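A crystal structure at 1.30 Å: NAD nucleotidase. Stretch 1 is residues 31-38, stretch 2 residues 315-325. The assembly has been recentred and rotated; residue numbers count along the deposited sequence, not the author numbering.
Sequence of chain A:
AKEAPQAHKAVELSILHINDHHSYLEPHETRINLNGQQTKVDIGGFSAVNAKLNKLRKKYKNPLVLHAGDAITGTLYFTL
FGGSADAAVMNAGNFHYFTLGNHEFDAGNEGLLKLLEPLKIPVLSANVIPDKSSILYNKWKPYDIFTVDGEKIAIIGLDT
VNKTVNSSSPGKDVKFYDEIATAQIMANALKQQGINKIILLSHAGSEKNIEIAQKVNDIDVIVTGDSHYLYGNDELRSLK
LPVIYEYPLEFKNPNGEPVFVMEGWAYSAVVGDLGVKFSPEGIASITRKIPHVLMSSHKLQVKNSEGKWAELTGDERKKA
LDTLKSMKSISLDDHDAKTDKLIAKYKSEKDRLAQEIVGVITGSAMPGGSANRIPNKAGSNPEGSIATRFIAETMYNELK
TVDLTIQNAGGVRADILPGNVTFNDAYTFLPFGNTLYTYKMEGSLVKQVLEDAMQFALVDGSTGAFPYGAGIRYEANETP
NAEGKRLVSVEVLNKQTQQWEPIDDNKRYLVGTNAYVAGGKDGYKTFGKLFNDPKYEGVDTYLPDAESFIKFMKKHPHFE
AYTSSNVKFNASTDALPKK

Stretch 1, residues 31-38: RINLNGQQ
Stretch 2, residues 315-325: DERKKALDTLK

Residues 31-38 form a β-hairpin tip and residues 315-325 a helical segment of the same chain. Touching residues are at least 279 positions apart in sequence. The strand 31-34 begins earlier in the chain, and a second strand starts at Gln 37 and continues beyond Gln 38. The helix also begins before Asp 315. The axes of strand 31-34 and the helix cross nearly at right angles, at 99°, with a closest approach of 10.4 Å. The closest CA atoms are those of Asn 35 and Ala 320, 6.6 Å apart. The two stretches together bury 307 Å².

Backbone hydrogen bonds set the frame. A type I' turn runs from Leu 34 to Gln 37. Leu 34 N donates to Gln 37 O at 3.0 Å, and Gln 37 N donates to Leu 34 O at 3.1 Å. Asn 35 has phi/psi 48/37 and Gly 36 has 91/-10. A CB at Gly 36 would be jammed against the carbonyl O of Asn 35, so the backbone itself calls for glycine. Strand angles are extended, such as -128/163 at Ile 32 and -119/124 at Leu 34. The helix is regular, with phi near -60° and i to i+4 bonds. Thr 323 N to Lys 319 O is 3.0 Å, and Leu 324 N to Ala 320 O is 3.2 Å.

Apolar packing centres on Leu 34. Its CA-to-CB bond points toward the helix, and its rotamer is t, p. Leu 34 CD2 lies 3.8 Å from Ala 320 CB. Leu 34 CD1 lies 3.7 Å from Thr 323 CG2 and 3.8 Å from Leu 324 CD2. The leucine therefore meets residues one helical turn apart. Leu 324 is m, t; its CA-to-CB bond points sideways, but its end comes nearer. Ile 32 is p, t, and its CA-to-CB bond points toward the helix. It adds a looser contact, with Ile 32 CD1 4.4 Å from Leu 324 CD2.

Polar atoms meet beside this packing. The CA-to-CB bond of Asn 35 points toward the helix; chi1 is -64° (m) and chi2 160°. Asn 35 ND2 is 2.8 Å from Thr 323 OG1. Asn 35 OD1 is 3.3 Å from Lys 319 O and 3.5 Å from Ala 320 N. The CA-to-CB bond of Gln 37 also points toward the helix; chi1 is m, chi2 t and chi3 -67°. Gln 37 OE1 is 3.1 Å from Glu 316 OE2. Glu 316 is t, t with chi3 6°, and its end approaches although its CA-to-CB bond points sideways. Both amides are probably turned over in the model, so the bonding of these pairs is left open.

Side-chain hydrogen bonds within each stretch complete the account. Thr 323, chi1 m, donates from OG1 to Lys 319 O at 3.2 Å, back along its own helix. Away from the contact, Arg 31 NH1 donates to Gln 38 OE1 at 3.2 Å, with an angle of 162°. This bond links the two hairpin strands. Arg 31 is m, t, t, and Gln 38 has chi1 t.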

# COMPACT_ATOMS: atom_id res chain seq x y z
N ARG A 31 19.25 6.45 36.19
CA ARG A 31 19.08 5.97 37.56
C ARG A 31 18.69 4.50 37.59
O ARG A 31 17.84 4.06 36.81
CB ARG A 31 18.04 6.82 38.30
CG ARG A 31 18.41 8.29 38.38
CD ARG A 31 17.45 9.03 39.28
NE ARG A 31 17.61 10.48 39.15
CZ ARG A 31 16.96 11.36 39.91
NH1 ARG A 31 16.12 10.94 40.84
NH2 ARG A 31 17.16 12.66 39.73
N ILE A 32 19.35 3.75 38.47
CA ILE A 32 19.07 2.33 38.65
C ILE A 32 18.82 2.03 40.12
O ILE A 32 19.14 2.84 41.00
CB ILE A 32 20.26 1.46 38.18
CG1 ILE A 32 21.53 1.82 38.94
CG2 ILE A 32 20.46 1.60 36.66
CD1 ILE A 32 22.73 0.96 38.58
N ASN A 33 18.22 0.88 40.39
CA ASN A 33 18.11 0.39 41.75
C ASN A 33 19.20 -0.65 42.00
O ASN A 33 19.11 -1.78 41.52
CB ASN A 33 16.73 -0.19 42.02
CG ASN A 33 16.41 -0.23 43.51
OD1 ASN A 33 16.76 -1.18 44.20
ND2 ASN A 33 15.76 0.82 44.00
N LEU A 34 20.21 -0.24 42.76
CA LEU A 34 21.39 -1.06 43.00
C LEU A 34 21.51 -1.35 44.49
O LEU A 34 21.54 -0.42 45.31
CB LEU A 34 22.63 -0.33 42.49
CG LEU A 34 24.00 -1.02 42.58
CD1 LEU A 34 23.97 -2.34 41.84
CD2 LEU A 34 25.09 -0.12 42.03
N ASN A 35 21.57 -2.63 44.83
CA ASN A 35 21.58 -3.02 46.24
C ASN A 35 20.48 -2.32 47.03
O ASN A 35 20.68 -1.94 48.18
CB ASN A 35 22.95 -2.76 46.88
CG ASN A 35 24.06 -3.60 46.26
OD1 ASN A 35 25.24 -3.28 46.38
ND2 ASN A 35 23.68 -4.68 45.59
N GLY A 36 19.32 -2.14 46.41
CA GLY A 36 18.14 -1.63 47.09
C GLY A 36 17.93 -0.12 47.08
O GLY A 36 16.86 0.36 47.47
N GLN A 37 18.92 0.63 46.61
CA GLN A 37 18.85 2.09 46.64
C GLN A 37 18.89 2.70 45.25
O GLN A 37 19.62 2.23 44.38
CB GLN A 37 20.01 2.65 47.47
CG GLN A 37 20.17 2.00 48.84
CD GLN A 37 20.73 2.95 49.87
OE1 GLN A 37 21.89 3.37 49.78
NE2 GLN A 37 19.92 3.31 50.85
N GLN A 38 18.12 3.77 45.05
CA GLN A 38 18.20 4.51 43.80
C GLN A 38 19.56 5.16 43.67
O GLN A 38 20.04 5.84 44.58
CB GLN A 38 17.09 5.56 43.68
CG GLN A 38 17.24 6.45 42.46
CD GLN A 38 15.91 6.86 41.86
OE1 GLN A 38 15.51 8.02 41.93
NE2 GLN A 38 15.22 5.90 41.25
N ASP A 315 33.04 0.37 52.15
CA ASP A 315 32.44 -0.93 51.89
C ASP A 315 31.16 -0.84 51.05
O ASP A 315 30.88 -1.72 50.24
CB ASP A 315 32.15 -1.68 53.19
CG ASP A 315 33.42 -2.21 53.85
OD1 ASP A 315 34.50 -2.08 53.24
OD2 ASP A 315 33.32 -2.76 54.97
N GLU A 316 30.39 0.23 51.23
CA GLU A 316 29.16 0.40 50.47
C GLU A 316 29.47 0.53 48.97
O GLU A 316 28.76 -0.03 48.14
CB GLU A 316 28.33 1.59 50.96
CG GLU A 316 26.86 1.49 50.57
CD GLU A 316 26.03 2.70 50.96
OE1 GLU A 316 26.61 3.69 51.46
OE2 GLU A 316 24.79 2.66 50.78
N ARG A 317 30.54 1.25 48.64
CA ARG A 317 30.92 1.38 47.24
C ARG A 317 31.41 0.05 46.69
O ARG A 317 31.09 -0.33 45.57
CB ARG A 317 31.99 2.46 47.04
CG ARG A 317 32.16 2.82 45.57
CD ARG A 317 33.20 3.91 45.34
NE ARG A 317 33.17 4.36 43.95
CZ ARG A 317 32.38 5.32 43.49
NH1 ARG A 317 31.54 5.95 44.30
NH2 ARG A 317 32.42 5.65 42.21
N LYS A 318 32.19 -0.67 47.50
CA LYS A 318 32.69 -1.98 47.09
C LYS A 318 31.55 -2.96 46.80
O LYS A 318 31.60 -3.69 45.81
CB LYS A 318 33.65 -2.53 48.15
CG LYS A 318 34.98 -1.78 48.23
CD LYS A 318 35.90 -2.37 49.29
CE LYS A 318 37.26 -1.67 49.30
NZ LYS A 318 37.18 -0.25 49.75
N LYS A 319 30.52 -2.96 47.64
CA LYS A 319 29.38 -3.85 47.44
C LYS A 319 28.62 -3.50 46.16
O LYS A 319 28.16 -4.38 45.43
CB LYS A 319 28.43 -3.80 48.63
CG LYS A 319 28.98 -4.43 49.90
CD LYS A 319 28.10 -4.13 51.10
CE LYS A 319 28.76 -4.58 52.39
NZ LYS A 319 28.05 -4.04 53.58
N ALA A 320 28.49 -2.20 45.89
CA ALA A 320 27.85 -1.72 44.67
C ALA A 320 28.60 -2.21 43.44
O ALA A 320 28.00 -2.75 42.50
CB ALA A 320 27.78 -0.20 44.69
N LEU A 321 29.91 -2.04 43.45
CA LEU A 321 30.76 -2.47 42.35
C LEU A 321 30.71 -3.98 42.17
O LEU A 321 30.61 -4.48 41.05
CB LEU A 321 32.20 -2.00 42.55
CG LEU A 321 32.46 -0.50 42.40
CD1 LEU A 321 33.87 -0.15 42.88
CD2 LEU A 321 32.25 -0.05 40.96
N ASP A 322 30.79 -4.72 43.27
CA ASP A 322 30.74 -6.17 43.20
C ASP A 322 29.44 -6.66 42.56
O ASP A 322 29.45 -7.59 41.75
CB ASP A 322 30.90 -6.79 44.60
CG ASP A 322 32.32 -6.70 45.11
OD1 ASP A 322 33.24 -6.42 44.31
OD2 ASP A 322 32.53 -6.91 46.33
N THR A 323 28.33 -6.05 42.92
CA THR A 323 27.05 -6.43 42.32
C THR A 323 27.07 -6.23 40.80
O THR A 323 26.73 -7.13 40.03
CB THR A 323 25.87 -5.68 42.95
OG1 THR A 323 25.72 -6.09 44.31
CG2 THR A 323 24.58 -5.97 42.21
N LEU A 324 27.50 -5.05 40.36
CA LEU A 324 27.56 -4.77 38.93
C LEU A 324 28.51 -5.71 38.19
O LEU A 324 28.20 -6.17 37.09
CB LEU A 324 27.97 -3.31 38.70
CG LEU A 324 26.95 -2.26 39.17
CD1 LEU A 324 27.51 -0.85 39.05
CD2 LEU A 324 25.65 -2.37 38.38
N LYS A 325 29.66 -6.01 38.79
CA LYS A 325 30.65 -6.88 38.17
C LYS A 325 30.14 -8.31 38.01
O LYS A 325 30.59 -9.04 37.12
CB LYS A 325 31.96 -6.86 38.97
CG LYS A 325 32.71 -5.54 38.89
CD LYS A 325 33.90 -5.51 39.85
CE LYS A 325 34.70 -4.22 39.67
NZ LYS A 325 35.75 -4.04 40.72